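Local structure of putative hydrolase (Chloroflexus aurantiacus J-10-fl, 3CMN) at residues L63-P68 with F192-W197; I74-R79 with F158-I163; E81-N86 with Y133-V138. The protein is of unconfirmed function but probably belongs to the zincin-like metallopeptidases, which would make it a zinc-dependent peptide-bond hydrolase, here seen without bound metal. One frame throughout, in Å; residues are numbered along the deposited sequence.

Interaction 1: L63-P68 with F192-W197; sequences LGVRLP and FEAYPW
In V65, chi1 of -75° sets CG1 anti to the carbonyl carbon and leaves CG2 between the backbone N and that carbon; CG2 is the methyl that meets A194 and Y195. Y195 has CG beside its backbone N (chi1 -43°), and although its CA-CB bond leads away from residues 63-68, the phenol reaches back until Y195 OH stands 3.7 Å from V65 CG2. V65 CG2 is also 3.7 Å from A194 CB, which in turn lies over the centre of the Y195 ring, 4.1 Å above its plane. L63 crosses the tyrosine at about a right angle, L63 CD1 being 4.0 Å from Y195 OH. Farther along, P68 CG rests 3.4 Å from E193 O, and L67 CD2 approaches E193 OE1 at 4.3 Å.

The contact lies where helix 41-63 ends in a Schellman motif, with G64 as the positive-phi C-prime residue, and the following loop passes the C-terminal end of helix 174-193. That second helix carries an HExxH pattern, consistent with a zincin. W340 stacks on Y195, and R199 forms a salt bridge with E193. Across the two segments the chemistry is van der Waals, mostly apolar, with carbon against the E193 carbonyl and carboxylate, so shape rather than directed polar bonds sets their fit.

Interaction 2: I74-R79 with F158-I163; sequences IFVFDR and FVEPNI
R79 meets N162 through an extended side chain that can be followed atom by atom. CB leaves the first turn of helix 79-92, and R79 CG, beside the backbone N (chi1 -63°), lies 3.9 Å from N162 OD1. R79 CD keeps the same distance from that oxygen. R79 NE donates to N162 OD1 at 2.9 Å, nearly straight at 163°, in the carbonyl plane and on a lone pair. R79 NH2 adds a longer, more bent bond of 3.3 Å to N162 OD1, from above the carbonyl plane. The guanidinium thus grips one oxygen side-on with two nitrogens, that oxygen lying in its own plane, while the amide plane is turned 48° from it. R79 NH1 bonds to S31 O, and N162 ND2 is held by V138 O and A135 O, which fixes the amide's rotation. An alanine in place of R79 would probably leave N162 OD1 without both of these donors and S31 O without its NH1 partner.

The backbones meet as a two-stranded parallel sheet, 73-76 beside 155-158, with V76 and F158 bridged. F77 N donates to F158 O at 2.7 Å, and F158 N probably donates to F75 O, though that oxygen is less surely placed. Beyond the bridge each strand leads into a helix, with D78 and V159 at the N-cap positions; the carboxylate of D78 takes R80 N and E81 N. P161 CD sits 3.0 Å from F77 O, where the helix beginning at E160 passes residues 77-78. V76 CG1 lies alongside E160 CB at 3.7 Å, the two side chains pointing the same way, and the E160 carboxylate forms a salt bridge with R178. The F158 ring stacks on Y48 and touches E185 of the HExxH pattern.

Interaction 3: E81-N86 with Y133-V138; sequences EWLEAN and YLAQRV
W82 opens the contact along 81-86, its indole directed at the end of helix 120-135 and the turn after it. With CG anti to the backbone N (chi1 -180°), the ring system reaches A135, L134 and V138 with different atoms. V138 CG1 stands over one face of W82, 3.5 Å from the centroid of the five-membered ring and only 11° off its normal, which meets the geometry of a CH-pi contact. W82 and V138 reach toward each other tip to tip; the valine methyl that does so is the one between its backbone N and carbonyl carbon. Around the six-membered ring the approach is oblique: W82 CE3 is 3.6 Å from A135 CB, and W82 CH2 is 4.1 Å from L134 CB.

L83, next in sequence, adds a smaller patch. L83 CG lies beside the backbone N and comes 3.9 Å from A135 CB, so the alanine methyl is shared between leucine and indole. One turn after W82, N86 ND2 lies on the opposite side of the W82 indole, 3.2 Å above the plane and offset toward the rim. The amide is tied there by a bond from N86 ND2 to W82 O of 2.7 Å at 167°, leaving the indole between an amide nitrogen on one side and a methyl on the other.

Within 133-138, L134 O accepts from both R137 N and V138 N as the helix gives way to a turn. That turn brings V138 to the indole. Around the pair, helix 20-31 packs on L83 and A135 through S31, helix 283-307 touches L134 through M303, and Y157 of strand 155-158 meets W82 with its ring steeply inclined.

In the fold
Interactions 2 and 3 are buried neighbours, their centres about 9 Å apart, whereas interaction 1 is only partly buried and its centre lies about 25 Å from that of interaction 2. The buried pair share a strand-to-helix connection, since strand 73-76 leads directly into helix 79-92, and they touch where N162 meets the turn after helix 120-135. Their chemistry differs: interaction 2 combines parallel backbone bonding with an arginine-amide grip, while interaction 3 is aromatic and aliphatic. Interaction 1 is mainly apolar, but between loop and helix end. Along the chain, interaction 3 is nested within interaction 2, and both within the loop closed by interaction 1.

Interaction 1: L63-P68 with F192-W197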
loop_
_atom_site.group_PDB
_atom_site.type_symbol
_atom_site.label_atom_id
_atom_site.label_comp_id
_atom_site.label_asym_id
_atom_site.label_seq_id
_atom_site.Cartn_x
_atom_site.Cartn_y
_atom_site.Cartn_z
ATOM N N LEU A 63 -7.986 -8.187 -14.629
ATOM C CA LEU A 63 -7.345 -9.219 -13.822
ATOM C C LEU A 63 -8.103 -10.544 -13.822
ATOM O O LEU A 63 -7.600 -11.552 -13.335
ATOM C CB LEU A 63 -7.171 -8.730 -12.383
ATOM C CG LEU A 63 -6.311 -7.489 -12.171
ATOM C CD1 LEU A 63 -6.310 -7.126 -10.695
ATOM C CD2 LEU A 63 -4.898 -7.747 -12.678
ATOM N N GLY A 64 -9.314 -10.542 -14.358
ATOM C CA GLY A 64 -10.085 -11.772 -14.410
ATOM C C GLY A 64 -10.509 -12.356 -13.071
ATOM O O GLY A 64 -10.752 -13.559 -12.963
ATOM N N VAL A 65 -10.583 -11.515 -12.042
ATOM C CA VAL A 65 -11.022 -11.955 -10.719
ATOM C C VAL A 65 -11.881 -10.859 -10.150
ATOM O O VAL A 65 -11.810 -9.708 -10.583
ATOM C CB VAL A 65 -9.857 -12.201 -9.739
ATOM C CG1 VAL A 65 -9.164 -13.498 -10.083
ATOM C CG2 VAL A 65 -8.881 -11.036 -9.786
ATOM N N ARG A 66 -12.699 -11.217 -9.177
ATOM C CA ARG A 66 -13.571 -10.252 -8.557
ATOM C C ARG A 66 -13.230 -10.170 -7.086
ATOM O O ARG A 66 -12.467 -10.989 -6.571
ATOM C CB ARG A 66 -15.035 -10.672 -8.750
ATOM C CG ARG A 66 -15.506 -10.574 -10.197
ATOM C CD ARG A 66 -16.975 -10.909 -10.312
ATOM N NE ARG A 66 -17.218 -12.343 -10.215
ATOM C CZ ARG A 66 -17.147 -13.186 -11.243
ATOM N NH1 ARG A 66 -16.846 -12.747 -12.460
ATOM N NH2 ARG A 66 -17.378 -14.478 -11.057
ATOM N N LEU A 67 -13.781 -9.166 -6.418
ATOM C CA LEU A 67 -13.550 -9.003 -5.000
ATOM C C LEU A 67 -14.539 -9.872 -4.258
ATOM O O LEU A 67 -15.682 -10.031 -4.678
ATOM C CB LEU A 67 -13.758 -7.554 -4.571
ATOM C CG LEU A 67 -12.722 -6.509 -4.964
ATOM C CD1 LEU A 67 -13.121 -5.193 -4.334
ATOM C CD2 LEU A 67 -11.336 -6.924 -4.499
ATOM N N PRO A 68 -14.106 -10.461 -3.144
ATOM C CA PRO A 68 -15.010 -11.309 -2.366
ATOM C C PRO A 68 -16.178 -10.457 -1.892
ATOM O O PRO A 68 -17.291 -10.950 -1.694
ATOM C CB PRO A 68 -14.134 -11.768 -1.204
ATOM C CG PRO A 68 -12.758 -11.791 -1.807
ATOM C CD PRO A 68 -12.735 -10.512 -2.613
ATOM N N PHE A 192 -4.613 -7.350 -2.623
ATOM C CA PHE A 192 -4.664 -7.823 -1.245
ATOM C C PHE A 192 -5.858 -8.689 -0.906
ATOM O O PHE A 192 -5.801 -9.453 0.059
ATOM C CB PHE A 192 -4.643 -6.648 -0.254
ATOM C CG PHE A 192 -3.272 -6.089 0.002
ATOM C CD1 PHE A 192 -2.806 -5.002 -0.719
ATOM C CD2 PHE A 192 -2.435 -6.675 0.947
ATOM C CE1 PHE A 192 -1.534 -4.500 -0.512
ATOM C CE2 PHE A 192 -1.149 -6.178 1.166
ATOM C CZ PHE A 192 -0.701 -5.087 0.431
ATOM N N GLU A 193 -6.931 -8.583 -1.683
ATOM C CA GLU A 193 -8.141 -9.339 -1.380
ATOM C C GLU A 193 -8.676 -10.290 -2.444
ATOM O O GLU A 193 -9.415 -11.213 -2.117
ATOM C CB GLU A 193 -9.243 -8.357 -0.967
ATOM C CG GLU A 193 -8.801 -7.418 0.154
ATOM C CD GLU A 193 -9.719 -6.217 0.328
ATOM O OE1 GLU A 193 -9.962 -5.513 -0.673
ATOM O OE2 GLU A 193 -10.193 -5.972 1.461
ATOM N N ALA A 194 -8.321 -10.082 -3.708
ATOM C CA ALA A 194 -8.816 -10.960 -4.768
ATOM C C ALA A 194 -8.171 -12.355 -4.705
ATOM O O ALA A 194 -8.718 -13.316 -5.233
ATOM C CB ALA A 194 -8.578 -10.314 -6.140
ATOM N N TYR A 195 -7.006 -12.454 -4.070
ATOM C CA TYR A 195 -6.301 -13.720 -3.908
ATOM C C TYR A 195 -6.239 -13.923 -2.406
ATOM O O TYR A 195 -5.429 -13.317 -1.729
ATOM C CB TYR A 195 -4.896 -13.613 -4.497
ATOM C CG TYR A 195 -4.888 -12.883 -5.820
ATOM C CD1 TYR A 195 -4.500 -11.547 -5.894
ATOM C CD2 TYR A 195 -5.360 -13.498 -6.984
ATOM C CE1 TYR A 195 -4.587 -10.834 -7.089
ATOM C CE2 TYR A 195 -5.455 -12.796 -8.187
ATOM C CZ TYR A 195 -5.068 -11.457 -8.230
ATOM O OH TYR A 195 -5.167 -10.733 -9.407
ATOM N N PRO A 196 -7.113 -14.780 -1.862
ATOM C CA PRO A 196 -7.173 -15.059 -0.418
ATOM C C PRO A 196 -5.869 -15.400 0.301
ATOM O O PRO A 196 -5.707 -15.065 1.476
ATOM C CB PRO A 196 -8.198 -16.187 -0.331
ATOM C CG PRO A 196 -9.118 -15.870 -1.471
ATOM C CD PRO A 196 -8.139 -15.554 -2.581
ATOM N N TRP A 197 -4.940 -16.057 -0.383
ATOM C CA TRP A 197 -3.681 -16.407 0.269
ATOM C C TRP A 197 -2.747 -15.236 0.597
ATOM O O TRP A 197 -1.891 -15.349 1.476
ATOM C CB TRP A 197 -2.897 -17.411 -0.573
ATOM C CG TRP A 197 -2.508 -16.914 -1.934
ATOM C CD1 TRP A 197 -3.161 -17.161 -3.108
ATOM C CD2 TRP A 197 -1.330 -16.163 -2.283
ATOM N NE1 TRP A 197 -2.457 -16.629 -4.162
ATOM C CE2 TRP A 197 -1.331 -16.012 -3.687
ATOM C CE3 TRP A 197 -0.276 -15.606 -1.547
ATOM C CZ2 TRP A 197 -0.321 -15.331 -4.370
ATOM C CZ3 TRP A 197 0.725 -14.933 -2.222
ATOM C CH2 TRP A 197 0.697 -14.801 -3.625
#

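Interaction 2: I74-R79 with F158-I163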
loop_
_atom_site.group_PDB
_atom_site.type_symbol
_atom_site.label_atom_id
_atom_site.label_comp_id
_atom_site.label_asym_id
_atom_site.label_seq_id
_atom_site.Cartn_x
_atom_site.Cartn_y
_atom_site.Cartn_z
ATOM N N ILE A 74 -17.510 4.053 0.996
ATOM C CA ILE A 74 -16.303 4.835 0.799
ATOM C C ILE A 74 -16.283 5.915 1.860
ATOM O O ILE A 74 -17.314 6.504 2.189
ATOM C CB ILE A 74 -16.223 5.483 -0.627
ATOM C CG1 ILE A 74 -17.485 6.292 -0.925
ATOM C CG2 ILE A 74 -15.996 4.406 -1.687
ATOM C CD1 ILE A 74 -17.417 7.724 -0.444
ATOM N N PHE A 75 -15.110 6.160 2.419
ATOM C CA PHE A 75 -14.998 7.186 3.433
ATOM C C PHE A 75 -14.001 8.259 3.002
ATOM O O PHE A 75 -12.919 7.955 2.513
ATOM C CB PHE A 75 -14.535 6.575 4.759
ATOM C CG PHE A 75 -15.263 5.312 5.152
ATOM C CD1 PHE A 75 -14.633 4.071 5.051
ATOM C CD2 PHE A 75 -16.565 5.363 5.649
ATOM C CE1 PHE A 75 -15.288 2.887 5.445
ATOM C CE2 PHE A 75 -17.232 4.194 6.042
ATOM C CZ PHE A 75 -16.587 2.951 5.940
ATOM N N VAL A 76 -14.394 9.517 3.167
ATOM C CA VAL A 76 -13.539 10.660 2.871
ATOM C C VAL A 76 -13.043 11.036 4.271
ATOM O O VAL A 76 -13.836 11.445 5.121
ATOM C CB VAL A 76 -14.366 11.846 2.267
ATOM C CG1 VAL A 76 -13.467 13.038 1.984
ATOM C CG2 VAL A 76 -15.053 11.400 0.989
ATOM N N PHE A 77 -11.750 10.866 4.525
ATOM C CA PHE A 77 -11.183 11.176 5.836
ATOM C C PHE A 77 -10.402 12.485 5.866
ATOM O O PHE A 77 -9.894 12.949 4.848
ATOM C CB PHE A 77 -10.182 10.087 6.286
ATOM C CG PHE A 77 -10.797 8.785 6.759
ATOM C CD1 PHE A 77 -9.963 7.691 7.012
ATOM C CD2 PHE A 77 -12.163 8.643 6.971
ATOM C CE1 PHE A 77 -10.463 6.476 7.463
ATOM C CE2 PHE A 77 -12.689 7.430 7.424
ATOM C CZ PHE A 77 -11.832 6.336 7.672
ATOM N N ASP A 78 -10.310 13.063 7.061
ATOM C CA ASP A 78 -9.475 14.238 7.282
ATOM C C ASP A 78 -8.371 13.527 8.078
ATOM O O ASP A 78 -8.447 12.306 8.276
ATOM C CB ASP A 78 -10.165 15.297 8.149
ATOM C CG ASP A 78 -10.270 14.883 9.597
ATOM O OD1 ASP A 78 -11.069 13.985 9.900
ATOM O OD2 ASP A 78 -9.541 15.449 10.443
ATOM N N ARG A 79 -7.364 14.257 8.544
ATOM C CA ARG A 79 -6.265 13.625 9.276
ATOM C C ARG A 79 -6.669 13.042 10.626
ATOM O O ARG A 79 -6.122 12.031 11.056
ATOM C CB ARG A 79 -5.115 14.619 9.456
ATOM C CG ARG A 79 -4.506 15.057 8.135
ATOM C CD ARG A 79 -3.445 16.112 8.324
ATOM N NE ARG A 79 -2.984 16.616 7.036
ATOM C CZ ARG A 79 -2.326 17.757 6.877
ATOM N NH1 ARG A 79 -2.057 18.512 7.930
ATOM N NH2 ARG A 79 -1.948 18.141 5.671
ATOM N N PHE A 158 -10.317 7.764 1.572
ATOM C CA PHE A 158 -9.397 8.683 0.931
ATOM C C PHE A 158 -9.195 9.836 1.893
ATOM O O PHE A 158 -10.161 10.372 2.420
ATOM C CB PHE A 158 -10.001 9.195 -0.389
ATOM C CG PHE A 158 -10.416 8.090 -1.336
ATOM C CD1 PHE A 158 -11.625 7.427 -1.173
ATOM C CD2 PHE A 158 -9.568 7.682 -2.366
ATOM C CE1 PHE A 158 -11.986 6.367 -2.022
ATOM C CE2 PHE A 158 -9.914 6.627 -3.219
ATOM C CZ PHE A 158 -11.128 5.968 -3.044
ATOM N N VAL A 159 -7.951 10.170 2.169
ATOM C CA VAL A 159 -7.694 11.339 3.001
ATOM C C VAL A 159 -7.619 12.604 2.153
ATOM O O VAL A 159 -6.544 13.082 1.847
ATOM C CB VAL A 159 -6.403 11.173 3.822
ATOM C CG1 VAL A 159 -6.335 12.218 4.926
ATOM C CG2 VAL A 159 -6.316 9.769 4.400
ATOM N N GLU A 160 -8.773 13.067 1.684
ATOM C CA GLU A 160 -8.933 14.138 0.708
ATOM C C GLU A 160 -8.021 15.316 1.029
ATOM O O GLU A 160 -7.510 15.934 0.067
ATOM C CB GLU A 160 -10.392 14.592 0.645
ATOM C CG GLU A 160 -10.913 14.813 -0.767
ATOM C CD GLU A 160 -10.486 16.149 -1.344
ATOM O OE1 GLU A 160 -10.440 17.137 -0.581
ATOM O OE2 GLU A 160 -10.198 16.207 -2.557
ATOM N N PRO A 161 -7.852 15.737 2.270
ATOM C CA PRO A 161 -7.007 16.903 2.545
ATOM C C PRO A 161 -5.601 16.773 1.986
ATOM O O PRO A 161 -5.096 17.703 1.360
ATOM C CB PRO A 161 -7.029 17.000 4.071
ATOM C CG PRO A 161 -8.407 16.478 4.422
ATOM C CD PRO A 161 -8.535 15.274 3.497
ATOM N N ASN A 162 -4.970 15.620 2.206
ATOM C CA ASN A 162 -3.614 15.402 1.708
ATOM C C ASN A 162 -3.631 15.201 0.195
ATOM O O ASN A 162 -2.696 15.591 -0.502
ATOM C CB ASN A 162 -2.963 14.196 2.398
ATOM C CG ASN A 162 -2.917 14.344 3.908
ATOM O OD1 ASN A 162 -3.231 15.410 4.444
ATOM N ND2 ASN A 162 -2.529 13.274 4.604
ATOM N N ILE A 163 -4.698 14.592 -0.301
ATOM C CA ILE A 163 -4.862 14.372 -1.734
ATOM C C ILE A 163 -4.952 15.740 -2.436
ATOM O O ILE A 163 -4.320 15.964 -3.464
ATOM C CB ILE A 163 -6.153 13.549 -2.033
ATOM C CG1 ILE A 163 -6.038 12.156 -1.407
ATOM C CG2 ILE A 163 -6.375 13.435 -3.535
ATOM C CD1 ILE A 163 -7.234 11.250 -1.630
#

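Interaction 3: E81-N86 with Y133-V138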
loop_
_atom_site.group_PDB
_atom_site.type_symbol
_atom_site.label_atom_id
_atom_site.label_comp_id
_atom_site.label_asym_id
_atom_site.label_seq_id
_atom_site.Cartn_x
_atom_site.Cartn_y
_atom_site.Cartn_z
ATOM N N GLU A 81 -9.681 11.779 11.420
ATOM C CA GLU A 81 -10.414 10.545 11.179
ATOM C C GLU A 81 -9.463 9.440 10.744
ATOM O O GLU A 81 -9.638 8.284 11.119
ATOM C CB GLU A 81 -11.502 10.763 10.132
ATOM C CG GLU A 81 -12.559 11.761 10.576
ATOM C CD GLU A 81 -13.546 12.084 9.480
ATOM O OE1 GLU A 81 -13.098 12.360 8.341
ATOM O OE2 GLU A 81 -14.766 12.071 9.754
ATOM N N TRP A 82 -8.447 9.787 9.966
ATOM C CA TRP A 82 -7.505 8.769 9.549
ATOM C C TRP A 82 -6.846 8.160 10.790
ATOM O O TRP A 82 -6.687 6.941 10.884
ATOM C CB TRP A 82 -6.433 9.349 8.618
ATOM C CG TRP A 82 -5.450 8.314 8.176
ATOM C CD1 TRP A 82 -5.629 7.374 7.202
ATOM C CD2 TRP A 82 -4.163 8.055 8.754
ATOM N NE1 TRP A 82 -4.535 6.546 7.140
ATOM C CE2 TRP A 82 -3.620 6.937 8.081
ATOM C CE3 TRP A 82 -3.416 8.657 9.776
ATOM C CZ2 TRP A 82 -2.360 6.405 8.396
ATOM C CZ3 TRP A 82 -2.163 8.133 10.093
ATOM C CH2 TRP A 82 -1.649 7.012 9.401
ATOM N N LEU A 83 -6.482 9.017 11.741
ATOM C CA LEU A 83 -5.842 8.598 12.987
ATOM C C LEU A 83 -6.738 7.758 13.897
ATOM O O LEU A 83 -6.327 6.706 14.370
ATOM C CB LEU A 83 -5.353 9.822 13.775
ATOM C CG LEU A 83 -4.045 10.489 13.349
ATOM C CD1 LEU A 83 -3.872 11.774 14.159
ATOM C CD2 LEU A 83 -2.863 9.539 13.580
ATOM N N GLU A 84 -7.951 8.241 14.150
ATOM C CA GLU A 84 -8.906 7.532 15.002
ATOM C C GLU A 84 -9.191 6.130 14.479
ATOM O O GLU A 84 -9.422 5.193 15.251
ATOM C CB GLU A 84 -10.235 8.294 15.082
ATOM C CG GLU A 84 -10.170 9.678 15.742
ATOM C CD GLU A 84 -9.657 9.631 17.186
ATOM O OE1 GLU A 84 -9.665 8.529 17.784
ATOM O OE2 GLU A 84 -9.261 10.696 17.728
ATOM N N ALA A 85 -9.168 5.991 13.159
ATOM C CA ALA A 85 -9.457 4.720 12.514
ATOM C C ALA A 85 -8.275 3.764 12.390
ATOM O O ALA A 85 -8.467 2.571 12.191
ATOM C CB ALA A 85 -10.036 4.979 11.128
ATOM N N ASN A 86 -7.063 4.287 12.527
ATOM C CA ASN A 86 -5.847 3.496 12.356
ATOM C C ASN A 86 -4.952 3.325 13.574
ATOM O O ASN A 86 -4.040 2.503 13.555
ATOM C CB ASN A 86 -4.986 4.124 11.246
ATOM C CG ASN A 86 -5.534 3.869 9.863
ATOM O OD1 ASN A 86 -5.349 2.787 9.307
ATOM N ND2 ASN A 86 -6.222 4.861 9.299
ATOM N N TYR A 133 2.943 12.427 11.963
ATOM C CA TYR A 133 3.626 12.848 10.762
ATOM C C TYR A 133 3.046 12.096 9.565
ATOM O O TYR A 133 2.806 12.682 8.513
ATOM C CB TYR A 133 5.119 12.560 10.871
ATOM C CG TYR A 133 5.863 12.953 9.629
ATOM C CD1 TYR A 133 6.076 14.295 9.317
ATOM C CD2 TYR A 133 6.302 11.987 8.726
ATOM C CE1 TYR A 133 6.702 14.667 8.133
ATOM C CE2 TYR A 133 6.926 12.343 7.540
ATOM C CZ TYR A 133 7.124 13.687 7.247
ATOM O OH TYR A 133 7.725 14.059 6.063
ATOM N N LEU A 134 2.843 10.790 9.731
ATOM C CA LEU A 134 2.276 9.956 8.676
ATOM C C LEU A 134 0.896 10.476 8.286
ATOM O O LEU A 134 0.545 10.472 7.113
ATOM C CB LEU A 134 2.172 8.501 9.142
ATOM C CG LEU A 134 3.478 7.699 9.175
ATOM C CD1 LEU A 134 3.207 6.326 9.763
ATOM C CD2 LEU A 134 4.077 7.579 7.758
ATOM N N ALA A 135 0.138 10.949 9.275
ATOM C CA ALA A 135 -1.204 11.476 9.040
ATOM C C ALA A 135 -1.277 12.662 8.065
ATOM O O ALA A 135 -2.322 12.907 7.458
ATOM C CB ALA A 135 -1.866 11.850 10.365
ATOM N N GLN A 136 -0.186 13.397 7.900
ATOM C CA GLN A 136 -0.214 14.524 6.975
ATOM C C GLN A 136 0.369 14.182 5.626
ATOM O O GLN A 136 0.534 15.046 4.770
ATOM C CB GLN A 136 0.531 15.727 7.541
ATOM C CG GLN A 136 1.573 15.432 8.564
ATOM C CD GLN A 136 2.298 16.687 8.994
ATOM O OE1 GLN A 136 3.072 17.265 8.224
ATOM N NE2 GLN A 136 2.044 17.129 10.225
ATOM N N ARG A 137 0.661 12.905 5.429
ATOM C CA ARG A 137 1.242 12.477 4.182
ATOM C C ARG A 137 0.474 11.343 3.514
ATOM O O ARG A 137 0.459 11.234 2.289
ATOM C CB ARG A 137 2.698 12.101 4.434
ATOM C CG ARG A 137 3.481 13.253 5.072
ATOM C CD ARG A 137 4.937 13.126 4.753
ATOM N NE ARG A 137 5.075 12.654 3.379
ATOM C CZ ARG A 137 6.217 12.262 2.821
ATOM N NH1 ARG A 137 7.357 12.281 3.514
ATOM N NH2 ARG A 137 6.212 11.829 1.565
ATOM N N VAL A 138 -0.188 10.514 4.311
ATOM C CA VAL A 138 -0.944 9.405 3.754
ATOM C C VAL A 138 -2.091 9.939 2.894
ATOM O O VAL A 138 -2.762 10.926 3.232
ATOM C CB VAL A 138 -1.508 8.484 4.866
ATOM C CG1 VAL A 138 -2.633 9.194 5.624
ATOM C CG2 VAL A 138 -2.007 7.193 4.263
#